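Local coordinates for uncharacterized protein (Bacteroides uniformis, PDB 4JPQ), which is of unknown function but probably binds carbohydrate through a family 9 carbohydrate-binding fold, at residues A[15-20]-A[59-64]. Residues are numbered along the deposited sequence; the frame is centred on the assembly and turned at random.
Sequences TASPEG and GREILL
A16 and S17 meet the guanidinium of R60 through their backbone: NH2 of R60 is 3.4 Å from C of A16 and 3.1 Å from N of S17, which lies in the guanidinium plane at its edge. Both nitrogens are donors, so this is contact without a hydrogen bond. The side chain of S17 makes the polar link. Its OG, anti to the backbone N (chi1 175°) and thus beside the carbonyl carbon, donates from there to OE2 of E61; the 2.5 Å between OG and OE2 is very short and not to be read closely at this resolution. OG is also hydrogen-bonded to NZ of K136. The other carboxylate oxygen of E61, OE1, is hydrogen-bonded to OG1 of T58 and forms a long salt bridge, 3.8 Å, with NH2 of R60, so the carboxylate has partners at both oxygens, which should limit its rotation. An alanine at E61 would probably leave the hydroxyls of S17 and T58 without this partner and R60 without its neighbouring negative charge. P18 follows with its ring reaching tip to tip toward the same carboxylate, CD 3.7 Å from OE2 of E61, while CG meets CD2 of L63 at 3.8 Å, the apolar part of the contact. The contact thus lays the loop between strand 6-11 and helix 23-29 over the start of strand 61-70, which backbone hydrogen bonds join to strands 152-162 and 50-57.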
ATOM      1  N   THR A  15      22.817   1.593  -5.263  1.00 83.20           N
ATOM      2  CA  THR A  15      23.706   2.576  -4.592  1.00 78.08           C
ATOM      3  C   THR A  15      22.942   3.807  -4.078  1.00 83.12           C
ATOM      4  O   THR A  15      23.300   4.361  -3.037  1.00 84.66           O
ATOM      5  CB  THR A  15      24.831   3.104  -5.502  1.00 77.89           C
ATOM      6  OG1 THR A  15      24.273   3.675  -6.690  1.00 78.91           O
ATOM      7  CG2 THR A  15      25.810   1.998  -5.858  1.00 83.64           C
ATOM      8  N   ALA A  16      21.907   4.216  -4.821  1.00 80.22           N
ATOM      9  CA  ALA A  16      21.088   5.388  -4.511  1.00 76.81           C
ATOM     10  C   ALA A  16      19.607   5.023  -4.458  1.00 76.35           C
ATOM     11  O   ALA A  16      19.194   3.936  -4.860  1.00 66.66           O
ATOM     12  CB  ALA A  16      21.317   6.497  -5.542  1.00 77.28           C
ATOM     13  N   SER A  17      18.824   5.970  -3.957  1.00 82.32           N
ATOM     14  CA  SER A  17      17.384   5.833  -3.861  1.00 74.32           C
ATOM     15  C   SER A  17      16.774   5.847  -5.276  1.00 75.63           C
ATOM     16  O   SER A  17      17.001   6.804  -6.026  1.00 75.56           O
ATOM     17  CB  SER A  17      16.797   7.011  -3.075  1.00 81.86           C
ATOM     18  OG  SER A  17      15.383   6.967  -3.052  1.00 81.03           O
ATOM     19  N   PRO A  18      16.015   4.799  -5.647  1.00 63.26           N
ATOM     20  CA  PRO A  18      15.360   4.781  -6.955  1.00 60.20           C
ATOM     21  C   PRO A  18      14.141   5.701  -7.018  1.00 67.28           C
ATOM     22  O   PRO A  18      13.465   5.921  -6.000  1.00 68.04           O
ATOM     23  CB  PRO A  18      14.897   3.337  -7.084  1.00 55.11           C
ATOM     24  CG  PRO A  18      14.638   2.929  -5.688  1.00 54.82           C
ATOM     25  CD  PRO A  18      15.730   3.568  -4.895  1.00 59.01           C
ATOM     26  N   GLU A  19      13.889   6.233  -8.215  1.00 68.86           N
ATOM     27  CA  GLU A  19      12.718   7.062  -8.482  1.00 65.50           C
ATOM     28  C   GLU A  19      11.585   6.117  -8.857  1.00 60.99           C
ATOM     29  O   GLU A  19      11.828   5.048  -9.409  1.00 59.16           O
ATOM     30  CB  GLU A  19      13.008   8.097  -9.578  1.00 62.47           C
ATOM     31  CG  GLU A  19      14.038   9.150  -9.144  1.00 67.15           C
ATOM     32  CD  GLU A  19      13.575  10.082  -8.012  1.00 74.75           C
ATOM     33  OE1 GLU A  19      12.360  10.157  -7.698  1.00 85.00           O
ATOM     34  OE2 GLU A  19      14.437  10.773  -7.433  1.00 85.90           O
ATOM     35  N   GLY A  20      10.358   6.509  -8.523  1.00 52.37           N
ATOM     36  CA  GLY A  20       9.182   5.682  -8.739  1.00 46.40           C
ATOM     37  C   GLY A  20       9.000   5.128 -10.136  1.00 52.31           C
ATOM     38  O   GLY A  20       8.725   3.929 -10.272  1.00 55.19           O
ATOM     39  N   GLY A  59      17.408  -2.098   1.569  1.00 53.26           N
ATOM     40  CA  GLY A  59      18.115  -2.054   2.852  1.00 64.12           C
ATOM     41  C   GLY A  59      17.688  -0.770   3.568  1.00 68.52           C
ATOM     42  O   GLY A  59      17.394  -0.792   4.768  1.00 66.56           O
ATOM     43  N   ARG A  60      17.668   0.346   2.828  1.00 65.63           N
ATOM     44  CA  ARG A  60      17.204   1.646   3.311  1.00 71.87           C
ATOM     45  C   ARG A  60      15.741   1.925   2.927  1.00 59.23           C
ATOM     46  O   ARG A  60      15.126   2.787   3.542  1.00 59.79           O
ATOM     47  CB  ARG A  60      18.070   2.787   2.738  1.00 92.59           C
ATOM     48  CG  ARG A  60      19.592   2.591   2.836  1.00118.03           C
ATOM     49  CD  ARG A  60      20.372   3.760   2.247  1.00130.28           C
ATOM     50  NE  ARG A  60      19.939   4.082   0.876  1.00147.97           N
ATOM     51  CZ  ARG A  60      20.409   5.092   0.141  1.00149.87           C
ATOM     52  NH1 ARG A  60      21.382   5.891   0.596  1.00163.84           N
ATOM     53  NH2 ARG A  60      19.914   5.291  -1.082  1.00143.88           N
ATOM     54  N   GLU A  61      15.188   1.239   1.915  1.00 58.33           N
ATOM     55  CA  GLU A  61      13.831   1.540   1.396  1.00 57.26           C
ATOM     56  C   GLU A  61      13.017   0.316   1.006  1.00 51.52           C
ATOM     57  O   GLU A  61      13.585  -0.666   0.542  1.00 46.02           O
ATOM     58  CB  GLU A  61      13.972   2.397   0.128  1.00 54.69           C
ATOM     59  CG  GLU A  61      14.643   3.752   0.323  1.00 62.73           C
ATOM     60  CD  GLU A  61      15.589   4.098  -0.788  1.00 76.13           C
ATOM     61  OE1 GLU A  61      16.618   3.399  -0.946  1.00 76.89           O
ATOM     62  OE2 GLU A  61      15.293   5.074  -1.490  1.00 90.86           O
ATOM     63  N   ILE A  62      11.695   0.411   1.166  1.00 49.65           N
ATOM     64  CA  ILE A  62      10.749  -0.624   0.744  1.00 51.36           C
ATOM     65  C   ILE A  62      10.200  -0.163  -0.601  1.00 58.27           C
ATOM     66  O   ILE A  62       9.777   0.990  -0.726  1.00 54.41           O
ATOM     67  CB  ILE A  62       9.546  -0.779   1.697  1.00 49.21           C
ATOM     68  CG1 ILE A  62      10.026  -1.172   3.090  1.00 53.84           C
ATOM     69  CG2 ILE A  62       8.572  -1.835   1.162  1.00 49.81           C
ATOM     70  CD1 ILE A  62       8.937  -1.175   4.144  1.00 60.15           C
ATOM     71  N   LEU A  63      10.164  -1.089  -1.560  1.00 51.99           N
ATOM     72  CA  LEU A  63       9.700  -0.856  -2.909  1.00 43.91           C
ATOM     73  C   LEU A  63       8.417  -1.645  -3.139  1.00 47.43           C
ATOM     74  O   LEU A  63       8.434  -2.875  -3.050  1.00 47.76           O
ATOM     75  CB  LEU A  63      10.761  -1.344  -3.894  1.00 46.47           C
ATOM     76  CG  LEU A  63      12.176  -0.803  -3.730  1.00 50.82           C
ATOM     77  CD1 LEU A  63      13.060  -1.370  -4.824  1.00 52.64           C
ATOM     78  CD2 LEU A  63      12.208   0.717  -3.759  1.00 55.39           C
ATOM     79  N   LEU A  64       7.319  -0.943  -3.442  1.00 47.00           N
ATOM     80  CA  LEU A  64       6.006  -1.547  -3.737  1.00 43.45           C
ATOM     81  C   LEU A  64       5.551  -1.204  -5.137  1.00 43.72           C
ATOM     82  O   LEU A  64       5.692  -0.056  -5.548  1.00 45.33           O
ATOM     83  CB  LEU A  64       4.920  -0.988  -2.832  1.00 46.15           C
ATOM     84  CG  LEU A  64       4.859  -1.360  -1.383  1.00 52.68           C
ATOM     85  CD1 LEU A  64       3.750  -0.560  -0.726  1.00 65.72           C
ATOM     86  CD2 LEU A  64       4.606  -2.848  -1.242  1.00 69.79           C
TER